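Local coordinates for UPF0141 protein yjdB (Campylobacter jejuni subsp. jejuni HB93-13, PDB 4TN0), which probably transfers phosphoethanolamine groups in the periplasm through a zinc-binding, alkaline phosphatase-like domain, and is required for polymyxin resistance and motility, at residues E138-N141 with H142-D145; E168-K171 with F172-T175; A244-S248 with Y249-I253; Y300-N304 with P305-A309. All coordinates share one frame; numbering follows the deposited sequence.

Interaction 1 of 4, residues E138-N141 with H142-D145; sequences EKLN and HLSD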
loop_
_atom_site.group_PDB
_atom_site.type_symbol
_atom_site.label_atom_id
_atom_site.label_comp_id
_atom_site.label_asym_id
_atom_site.label_seq_id
_atom_site.Cartn_x
_atom_site.Cartn_y
_atom_site.Cartn_z
ATOM N N GLU A 138 -9.249 3.864 17.512
ATOM C CA GLU A 138 -9.818 5.090 18.033
ATOM C C GLU A 138 -10.546 5.915 16.969
ATOM O O GLU A 138 -11.552 6.575 17.252
ATOM C CB GLU A 138 -8.733 5.935 18.686
ATOM C CG GLU A 138 -9.238 7.295 19.138
ATOM C CD GLU A 138 -10.302 7.232 20.259
ATOM O OE1 GLU A 138 -10.603 6.121 20.771
ATOM O OE2 GLU A 138 -10.840 8.304 20.631
ATOM N N LYS A 139 -10.057 5.879 15.738
ATOM C CA LYS A 139 -10.729 6.601 14.670
ATOM C C LYS A 139 -11.994 5.836 14.259
ATOM O O LYS A 139 -12.925 6.425 13.707
ATOM C CB LYS A 139 -9.779 6.803 13.477
ATOM C CG LYS A 139 -10.422 7.384 12.217
ATOM C CD LYS A 139 -10.898 8.812 12.438
ATOM C CE LYS A 139 -11.721 9.308 11.249
ATOM N NZ LYS A 139 -12.168 10.718 11.434
ATOM N N LEU A 140 -12.054 4.539 14.564
ATOM C CA LEU A 140 -13.222 3.750 14.184
ATOM C C LEU A 140 -14.448 4.113 15.040
ATOM O O LEU A 140 -15.577 3.756 14.703
ATOM C CB LEU A 140 -12.917 2.252 14.281
ATOM C CG LEU A 140 -12.287 1.590 13.043
ATOM C CD1 LEU A 140 -12.206 0.072 13.190
ATOM C CD2 LEU A 140 -13.027 1.943 11.765
ATOM N N ASN A 141 -14.215 4.813 16.149
ATOM C CA ASN A 141 -15.300 5.294 17.011
ATOM C C ASN A 141 -15.855 6.618 16.478
ATOM O O ASN A 141 -17.067 6.848 16.516
ATOM C CB ASN A 141 -14.834 5.432 18.473
ATOM C CG ASN A 141 -14.651 4.076 19.172
ATOM O OD1 ASN A 141 -15.272 3.079 18.795
ATOM N ND2 ASN A 141 -13.791 4.040 20.189
ATOM N N HIS A 142 -14.975 7.474 15.957
ATOM C CA HIS A 142 -15.392 8.777 15.440
ATOM C C HIS A 142 -15.437 8.844 13.910
ATOM O O HIS A 142 -14.902 9.774 13.307
ATOM C CB HIS A 142 -14.482 9.889 15.956
ATOM C CG HIS A 142 -14.255 9.861 17.434
ATOM N ND1 HIS A 142 -13.556 8.856 18.069
ATOM C CD2 HIS A 142 -14.628 10.730 18.405
ATOM C CE1 HIS A 142 -13.507 9.106 19.367
ATOM N NE2 HIS A 142 -14.148 10.239 19.596
ATOM N N LEU A 143 -16.122 7.885 13.296
ATOM C CA LEU A 143 -16.289 7.854 11.846
ATOM C C LEU A 143 -17.358 8.849 11.371
ATOM O O LEU A 143 -18.191 9.298 12.153
ATOM C CB LEU A 143 -16.663 6.443 11.381
ATOM C CG LEU A 143 -15.644 5.310 11.468
ATOM C CD1 LEU A 143 -16.162 4.091 10.713
ATOM C CD2 LEU A 143 -14.270 5.735 10.935
ATOM N N SER A 144 -17.307 9.197 10.086
ATOM C CA SER A 144 -18.371 9.937 9.406
ATOM C C SER A 144 -19.073 9.008 8.426
ATOM O O SER A 144 -18.998 7.782 8.570
ATOM C CB SER A 144 -17.827 11.167 8.679
ATOM O OG SER A 144 -17.085 11.997 9.556
ATOM N N ASP A 145 -19.735 9.574 7.421
ATOM C CA ASP A 145 -20.519 8.753 6.506
ATOM C C ASP A 145 -19.615 8.152 5.438
ATOM O O ASP A 145 -19.831 7.017 5.003
ATOM C CB ASP A 145 -21.654 9.569 5.846
ATOM C CG ASP A 145 -22.635 10.181 6.856
ATOM O OD1 ASP A 145 -22.277 10.393 8.039
ATOM O OD2 ASP A 145 -23.777 10.475 6.444
#
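His142 folds its imidazole back over the end of helix 133-139, and its ND1 gives a hydrogen bond to the backbone O of Glu138 at 3.1 Å. The carbonyl is met nearly end-on, with a C=O...donor angle of 165°, and the oxygen lies at the edge of the ring in its plane. The first torsion explains the reach: CG stands anti to the carbonyl carbon of His142 (chi1 -49°), which lays the ring back beside Glu138 rather than onward along the chain. Histidine suits this place because a flat N-H donor can serve a carbonyl whose bond from Asn141 N is weak. The bond implies that ND1 carries a proton. The carboxylate of Glu138 comes to the same ring obliquely, its OE2 3.1 Å from CE1 of His142 and its plane 54° from that of the ring; a negative group so near would probably favour a charged imidazole.

Lys139 bends at chi2 and then runs out straight, bringing NZ within a weak 3.4 Å bond of the His142 backbone O, although its main partner is Asp100 in a salt bridge. On the inner side Leu140 and Leu143 lie side by side and point the same way, with CD2 of Leu140 3.9 Å from CD1 of Leu143, and both rest on Leu19 of strand 18-24. Polar groups thus serve the surface and the leucines cover strand 18-24 in this turn between helix 133-139 and strand 146-152 of the alkaline phosphatase-like alpha/beta fold.

Interaction 2 of 4, residues E168-K171 with F172-T175; sequences EFKK and FTPT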
loop_
_atom_site.group_PDB
_atom_site.type_symbol
_atom_site.label_atom_id
_atom_site.label_comp_id
_atom_site.label_asym_id
_atom_site.label_seq_id
_atom_site.Cartn_x
_atom_site.Cartn_y
_atom_site.Cartn_z
ATOM N N GLU A 168 7.065 -13.322 17.979
ATOM C CA GLU A 168 5.949 -14.206 17.684
ATOM C C GLU A 168 5.802 -14.474 16.182
ATOM O O GLU A 168 5.124 -15.433 15.789
ATOM C CB GLU A 168 4.646 -13.605 18.240
ATOM C CG GLU A 168 4.627 -13.442 19.783
ATOM C CD GLU A 168 5.316 -12.159 20.287
ATOM O OE1 GLU A 168 5.635 -11.284 19.462
ATOM O OE2 GLU A 168 5.526 -12.010 21.509
ATOM N N PHE A 169 6.479 -13.678 15.343
ATOM C CA PHE A 169 6.404 -13.865 13.881
ATOM C C PHE A 169 7.763 -14.185 13.260
ATOM O O PHE A 169 7.940 -14.080 12.051
ATOM C CB PHE A 169 5.772 -12.631 13.215
ATOM C CG PHE A 169 4.324 -12.438 13.586
ATOM C CD1 PHE A 169 3.333 -13.205 12.992
ATOM C CD2 PHE A 169 3.964 -11.535 14.569
ATOM C CE1 PHE A 169 2.002 -13.056 13.354
ATOM C CE2 PHE A 169 2.641 -11.380 14.937
ATOM C CZ PHE A 169 1.660 -12.142 14.331
ATOM N N LYS A 170 8.711 -14.592 14.096
ATOM C CA LYS A 170 9.979 -15.157 13.642
ATOM C C LYS A 170 9.699 -16.595 13.257
ATOM O O LYS A 170 10.201 -17.511 13.880
ATOM C CB LYS A 170 11.037 -15.071 14.761
ATOM C CG LYS A 170 12.492 -15.420 14.386
ATOM C CD LYS A 170 13.461 -15.139 15.566
ATOM C CE LYS A 170 14.873 -15.598 15.233
ATOM N NZ LYS A 170 15.907 -15.154 16.218
ATOM N N LYS A 171 8.885 -16.791 12.229
ATOM C CA LYS A 171 8.383 -18.122 11.906
ATOM C C LYS A 171 9.307 -18.867 10.956
ATOM O O LYS A 171 9.325 -20.096 10.947
ATOM C CB LYS A 171 6.955 -18.018 11.338
ATOM C CG LYS A 171 6.231 -19.350 11.091
ATOM C CD LYS A 171 4.708 -19.149 11.149
ATOM C CE LYS A 171 3.926 -20.210 10.373
ATOM N NZ LYS A 171 2.519 -19.776 10.117
ATOM N N PHE A 172 10.068 -18.129 10.150
ATOM C CA PHE A 172 10.987 -18.732 9.181
ATOM C C PHE A 172 12.448 -18.609 9.656
ATOM O O PHE A 172 12.927 -17.506 9.928
ATOM C CB PHE A 172 10.794 -18.092 7.807
ATOM C CG PHE A 172 9.352 -18.039 7.358
ATOM C CD1 PHE A 172 8.575 -19.188 7.346
ATOM C CD2 PHE A 172 8.777 -16.842 6.941
ATOM C CE1 PHE A 172 7.248 -19.150 6.928
ATOM C CE2 PHE A 172 7.443 -16.791 6.518
ATOM C CZ PHE A 172 6.678 -17.944 6.511
ATOM N N THR A 173 13.134 -19.747 9.792
ATOM C CA THR A 173 14.472 -19.782 10.403
ATOM C C THR A 173 15.445 -20.700 9.637
ATOM O O THR A 173 15.021 -21.667 9.013
ATOM C CB THR A 173 14.394 -20.246 11.896
ATOM O OG1 THR A 173 13.738 -21.512 11.957
ATOM C CG2 THR A 173 13.615 -19.227 12.768
ATOM N N PRO A 174 16.764 -20.439 9.723
ATOM C CA PRO A 174 17.451 -19.404 10.516
ATOM C C PRO A 174 17.245 -17.998 9.935
ATOM O O PRO A 174 16.716 -17.895 8.838
ATOM C CB PRO A 174 18.915 -19.821 10.441
ATOM C CG PRO A 174 19.027 -20.553 9.108
ATOM C CD PRO A 174 17.707 -21.258 8.927
ATOM N N THR A 175 17.629 -16.962 10.680
ATOM C CA THR A 175 17.454 -15.579 10.285
ATOM C C THR A 175 18.767 -14.791 10.244
ATOM O O THR A 175 19.812 -15.245 10.719
ATOM C CB THR A 175 16.486 -14.844 11.260
ATOM O OG1 THR A 175 17.082 -14.747 12.562
ATOM C CG2 THR A 175 15.144 -15.564 11.349
#
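Lys170 holds CG anti to its own nitrogen (chi1 -171°) and stays extended through every later torsion, which carries its long aliphatic arm across Thr175. In Thr175 the first torsion (chi1 66°) sets OG1 between the backbone N and the carbonyl carbon, leaving CG2 anti to the carbonyl carbon, and both branches face the lysine. The two side chains cross at about a right angle, and CE of Lys170 lies 3.6 Å from OG1 of Thr175. Nearer the backbone, CG of Lys170 is 4.0 Å from CG2 of Thr175. Threonine fits here by offering a methyl to the lysine methylenes and a hydroxyl to a polar partner. That partner is Asp177, which also forms a long, weak ion pair with Lys170 NZ, so Asp177 lies near the polar ends of both residues.

Lys171 and Phe172 meet differently. CB of Lys171 lies over one face of the Phe172 ring, and CD1 of Phe172 is 3.7 Å from the carbonyl C of Lys171. The extended lysine chain leads away to a cation-pi contact with Phe45. Between these pairs, CG2 of Thr173 approaches the O of Lys170 at 4.0 Å, a loose touch.

No hydrogen bond joins the two halves; the backbone is held instead by Asn195 of helix 186-211, whose OD1 accepts from Phe172 N. Lys170 is the centre of an inverse gamma turn, and a cis peptide precedes Pro174: two sharp bends in an irregular surface loop, lying between strand 146-152 and helix 186-211.

Interaction 3 of 4, residues A244-S248 with Y249-I253; sequences AIAPS and YQTHI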
loop_
_atom_site.group_PDB
_atom_site.type_symbol
_atom_site.label_atom_id
_atom_site.label_comp_id
_atom_site.label_asym_id
_atom_site.label_seq_id
_atom_site.Cartn_x
_atom_site.Cartn_y
_atom_site.Cartn_z
ATOM N N ALA A 244 14.783 2.335 -14.960
ATOM C CA ALA A 244 14.916 1.739 -16.281
ATOM C C ALA A 244 15.870 0.516 -16.281
ATOM O O ALA A 244 15.724 -0.397 -17.102
ATOM C CB ALA A 244 15.372 2.799 -17.295
ATOM N N ILE A 245 16.821 0.467 -15.355
ATOM C CA ILE A 245 17.708 -0.678 -15.358
ATOM C C ILE A 245 17.425 -1.584 -14.178
ATOM O O ILE A 245 18.076 -2.605 -14.026
ATOM C CB ILE A 245 19.192 -0.292 -15.308
ATOM C CG1 ILE A 245 19.540 0.312 -13.943
ATOM C CG2 ILE A 245 19.539 0.648 -16.410
ATOM C CD1 ILE A 245 21.034 0.585 -13.740
ATOM N N ALA A 246 16.442 -1.223 -13.352
ATOM C CA ALA A 246 16.192 -1.959 -12.113
ATOM C C ALA A 246 15.647 -3.355 -12.390
ATOM O O ALA A 246 14.866 -3.541 -13.309
ATOM C CB ALA A 246 15.207 -1.175 -11.215
ATOM N N PRO A 247 16.042 -4.345 -11.573
ATOM C CA PRO A 247 15.422 -5.673 -11.670
ATOM C C PRO A 247 13.963 -5.629 -11.207
ATOM O O PRO A 247 13.574 -4.754 -10.404
ATOM C CB PRO A 247 16.259 -6.527 -10.706
ATOM C CG PRO A 247 16.777 -5.547 -9.710
ATOM C CD PRO A 247 16.993 -4.253 -10.452
ATOM N N SER A 248 13.156 -6.574 -11.677
ATOM C CA SER A 248 11.751 -6.597 -11.284
ATOM C C SER A 248 11.573 -6.745 -9.754
ATOM O O SER A 248 10.511 -6.413 -9.232
ATOM C CB SER A 248 11.005 -7.706 -12.021
ATOM O OG SER A 248 11.533 -8.972 -11.698
ATOM N N TYR A 249 12.595 -7.273 -9.064
ATOM C CA TYR A 249 12.610 -7.355 -7.600
ATOM C C TYR A 249 12.318 -6.002 -6.970
ATOM O O TYR A 249 11.757 -5.951 -5.889
ATOM C CB TYR A 249 13.955 -7.880 -7.065
ATOM C CG TYR A 249 14.147 -9.365 -7.250
ATOM C CD1 TYR A 249 13.089 -10.239 -7.047
ATOM C CD2 TYR A 249 15.388 -9.897 -7.652
ATOM C CE1 TYR A 249 13.247 -11.599 -7.235
ATOM C CE2 TYR A 249 15.553 -11.260 -7.841
ATOM C CZ TYR A 249 14.471 -12.102 -7.624
ATOM O OH TYR A 249 14.587 -13.456 -7.784
ATOM N N GLN A 250 12.698 -4.915 -7.644
ATOM C CA GLN A 250 12.500 -3.574 -7.094
ATOM C C GLN A 250 11.241 -2.863 -7.604
ATOM O O GLN A 250 10.770 -1.947 -6.939
ATOM C CB GLN A 250 13.732 -2.700 -7.348
ATOM C CG GLN A 250 14.915 -3.178 -6.519
ATOM C CD GLN A 250 16.120 -2.264 -6.583
ATOM O OE1 GLN A 250 16.019 -1.045 -6.835
ATOM N NE2 GLN A 250 17.277 -2.850 -6.351
ATOM N N THR A 251 10.697 -3.275 -8.753
ATOM C CA THR A 251 9.529 -2.603 -9.338
ATOM C C THR A 251 8.215 -3.395 -9.242
ATOM O O THR A 251 7.110 -2.818 -9.278
ATOM C CB THR A 251 9.782 -2.263 -10.845
ATOM O OG1 THR A 251 10.033 -3.466 -11.582
ATOM C CG2 THR A 251 10.978 -1.366 -10.986
ATOM N N HIS A 252 8.337 -4.712 -9.124
ATOM C CA HIS A 252 7.174 -5.601 -9.077
ATOM C C HIS A 252 6.715 -5.777 -7.622
ATOM O O HIS A 252 7.374 -6.467 -6.823
ATOM C CB HIS A 252 7.534 -6.952 -9.722
ATOM C CG HIS A 252 6.385 -7.905 -9.857
ATOM N ND1 HIS A 252 5.066 -7.521 -9.704
ATOM C CD2 HIS A 252 6.364 -9.234 -10.128
ATOM C CE1 HIS A 252 4.283 -8.573 -9.877
ATOM N NE2 HIS A 252 5.045 -9.624 -10.136
ATOM N N ILE A 253 5.587 -5.143 -7.294
ATOM C CA ILE A 253 5.090 -5.063 -5.921
ATOM C C ILE A 253 3.791 -5.828 -5.743
ATOM O O ILE A 253 3.057 -6.052 -6.708
ATOM C CB ILE A 253 4.824 -3.590 -5.491
ATOM C CG1 ILE A 253 4.045 -2.858 -6.596
ATOM C CG2 ILE A 253 6.113 -2.869 -5.160
ATOM C CD1 ILE A 253 3.534 -1.497 -6.201
#
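The backbone O of Ser248 receives two N-H groups, a sound bond of 2.8 Å from His252 N and a weak one of 3.2 Å from Thr251 N. The N-H of His252 points at it fairly straight (156°), with the donor tilted 17° from the carbonyl plane. CB of His252 also comes within 3.1 Å of this oxygen, so the start of the histidine side chain packs against the carbonyl. Its CG is anti to the backbone N (chi1 -174°), and the ring continues to Phe58, whose O accepts from ND1.

One step earlier, Pro247 O accepts from Gln250 N at 2.9 Å, the donor standing above the carbonyl plane. Proline suits this position before the first turn, since it has no N-H to be satisfied there and its ring restricts the backbone. OG1 of Thr251 lies 3.6 Å from Ser248 CA, while its CG2 meets Ala246 CB at 4.2 Å; the small alanine leaves room for this methyl contact. Gln250 runs on extended and gives its amide to Ser230 through NE2 and to Met241 N through OE1.

Gln250 is buried, and its amide has a partner at each end. Chemically, backbone bonds close a short, weakly bonded helical turn, while the amide and imidazole tie it to other parts of the same chain through hydrogen bonds to Ser230, Met241 and Phe58, with the Gln250 side chain about 10 Å from the bound zinc ion.

Interaction 4 of 4, residues Y300-N304 with P305-A309; sequences YDLLN and PKLKA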
loop_
_atom_site.group_PDB
_atom_site.type_symbol
_atom_site.label_atom_id
_atom_site.label_comp_id
_atom_site.label_asym_id
_atom_site.label_seq_id
_atom_site.Cartn_x
_atom_site.Cartn_y
_atom_site.Cartn_z
ATOM N N TYR A 300 -8.851 3.610 -15.366
ATOM C CA TYR A 300 -7.750 3.445 -14.431
ATOM C C TYR A 300 -8.231 3.134 -13.004
ATOM O O TYR A 300 -7.412 2.934 -12.098
ATOM C CB TYR A 300 -6.878 4.702 -14.426
ATOM C CG TYR A 300 -5.745 4.659 -15.425
ATOM C CD1 TYR A 300 -5.668 5.586 -16.458
ATOM C CD2 TYR A 300 -4.754 3.683 -15.340
ATOM C CE1 TYR A 300 -4.632 5.547 -17.370
ATOM C CE2 TYR A 300 -3.718 3.636 -16.247
ATOM C CZ TYR A 300 -3.656 4.571 -17.256
ATOM O OH TYR A 300 -2.622 4.520 -18.160
ATOM N N ASP A 301 -9.549 3.102 -12.807
ATOM C CA ASP A 301 -10.139 2.759 -11.511
ATOM C C ASP A 301 -10.217 1.233 -11.390
ATOM O O ASP A 301 -10.896 0.582 -12.180
ATOM C CB ASP A 301 -11.519 3.407 -11.378
ATOM C CG ASP A 301 -12.108 3.310 -9.973
ATOM O OD1 ASP A 301 -12.974 4.156 -9.665
ATOM O OD2 ASP A 301 -11.727 2.416 -9.178
ATOM N N LEU A 302 -9.499 0.664 -10.421
ATOM C CA LEU A 302 -9.430 -0.789 -10.259
ATOM C C LEU A 302 -10.799 -1.401 -9.976
ATOM O O LEU A 302 -11.063 -2.543 -10.349
ATOM C CB LEU A 302 -8.449 -1.166 -9.144
ATOM C CG LEU A 302 -6.992 -0.700 -9.271
ATOM C CD1 LEU A 302 -6.239 -0.994 -7.963
ATOM C CD2 LEU A 302 -6.284 -1.331 -10.475
ATOM N N LEU A 303 -11.659 -0.642 -9.307
ATOM C CA LEU A 303 -12.998 -1.114 -8.963
ATOM C C LEU A 303 -14.100 -0.566 -9.901
ATOM O O LEU A 303 -15.201 -0.235 -9.458
ATOM C CB LEU A 303 -13.304 -0.759 -7.515
ATOM C CG LEU A 303 -12.263 -1.339 -6.560
ATOM C CD1 LEU A 303 -12.551 -0.935 -5.137
ATOM C CD2 LEU A 303 -12.189 -2.849 -6.699
ATOM N N ASN A 304 -13.788 -0.475 -11.194
ATOM C CA ASN A 304 -14.711 0.045 -12.202
ATOM C C ASN A 304 -14.608 -0.806 -13.458
ATOM O O ASN A 304 -13.510 -1.039 -13.970
ATOM C CB ASN A 304 -14.427 1.522 -12.528
ATOM C CG ASN A 304 -15.388 2.106 -13.592
ATOM O OD1 ASN A 304 -15.529 1.569 -14.696
ATOM N ND2 ASN A 304 -16.027 3.222 -13.261
ATOM N N PRO A 305 -15.763 -1.261 -13.971
ATOM C CA PRO A 305 -15.812 -2.221 -15.079
ATOM C C PRO A 305 -15.091 -1.764 -16.348
ATOM O O PRO A 305 -14.690 -2.611 -17.141
ATOM C CB PRO A 305 -17.314 -2.357 -15.344
ATOM C CG PRO A 305 -17.961 -2.007 -14.037
ATOM C CD PRO A 305 -17.112 -0.892 -13.507
ATOM N N LYS A 306 -14.940 -0.458 -16.544
ATOM C CA LYS A 306 -14.298 0.059 -17.752
ATOM C C LYS A 306 -12.773 0.069 -17.678
ATOM O O LYS A 306 -12.110 0.517 -18.618
ATOM C CB LYS A 306 -14.858 1.449 -18.071
ATOM C CG LYS A 306 -16.359 1.551 -17.685
ATOM C CD LYS A 306 -17.065 2.816 -18.161
ATOM C CE LYS A 306 -18.428 2.980 -17.488
ATOM N NZ LYS A 306 -19.140 4.212 -17.945
ATOM N N LEU A 307 -12.228 -0.381 -16.543
ATOM C CA LEU A 307 -10.776 -0.468 -16.324
ATOM C C LEU A 307 -10.107 -1.315 -17.397
ATOM O O LEU A 307 -10.552 -2.422 -17.698
ATOM C CB LEU A 307 -10.479 -1.026 -14.910
ATOM C CG LEU A 307 -9.105 -1.342 -14.264
ATOM C CD1 LEU A 307 -8.281 -2.439 -14.941
ATOM C CD2 LEU A 307 -8.258 -0.098 -14.046
ATOM N N LYS A 308 -9.041 -0.776 -17.977
ATOM C CA LYS A 308 -8.157 -1.545 -18.834
ATOM C C LYS A 308 -6.758 -1.533 -18.230
ATOM O O LYS A 308 -6.497 -0.830 -17.249
ATOM C CB LYS A 308 -8.140 -0.978 -20.254
ATOM C CG LYS A 308 -9.483 -0.405 -20.723
ATOM C CD LYS A 308 -9.312 0.470 -21.973
ATOM C CE LYS A 308 -10.645 0.902 -22.583
ATOM N NZ LYS A 308 -10.482 1.311 -24.017
ATOM N N ALA A 309 -5.872 -2.339 -18.806
ATOM C CA ALA A 309 -4.480 -2.398 -18.385
ATOM C C ALA A 309 -3.710 -1.147 -18.796
ATOM O O ALA A 309 -4.186 -0.354 -19.608
ATOM C CB ALA A 309 -3.811 -3.634 -18.954
#
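Two oxygens of one residue, Asn304, each take a backbone N-H from the segment that follows, so a single asparagine closes the turn twice. Its OD1 accepts from Lys306 N at 2.8 Å, nearly straight (167°) and in the carbonyl plane of the amide. Its main-chain O accepts from Leu307 N at 2.9 Å, here with the donor above the carbonyl plane. Asn304 can do both because CG lies anti to the backbone N (chi1 -180°), beside the carbonyl carbon, so the amide oxygen reaches forward over the proline. The amide crosses Pro305 at about a right angle, and CG of Lys306 lies 3.1 Å from Asn304 OD1. ND2 has a weak bond to Tyr296. Pro305 suits the first corner (i+1) of the turn, where its ring fixes phi near the value needed and it has no N-H to satisfy.

Leu307 is turned inward, and its side chain packs against the backbone of Tyr300 and Asp301: CB lies 3.2 Å from Asp301 O, and CD2 lies 3.4 Å from the carbonyl C of Tyr300. CD2 also meets CD2 of Leu302 at 4.3 Å, and both leucines touch Leu276 of strand 276-277, which makes a branched apolar group apt at each place.

Asp301 supports the start of the loop by accepting from Leu303 N through OD2 at 3.1 Å, met from above the carboxylate plane, while OD1 is held by Tyr296. The result is an Asx turn at Asp301 and two successive type I beta turns sharing Asn304, folding the C-terminal tail back beside helices 264-271 and 281-288.

How the interactions relate
All four contacts are local and none touches another. Interactions 1, 2 and 3 lie largely at the surface, whereas interaction 4 is partly buried, with three buried residues among those that touch. Interactions 1 and 3 each lead from a helix into a strand of the main sheet, 146-152 and 252-259, and stand on opposite sides of the chain's centre. Interaction 2 has no hydrogen bond across it and relies on lysine, threonine and phenylalanine packing. Asparagine and backbone bonds shape interaction 4, a histidine-to-carbonyl bond interaction 1. The Gln250 side chain of interaction 3 is about 10 Å from the zinc ion; the nearest atoms of interactions 3 and 4 are also about 10 Å apart.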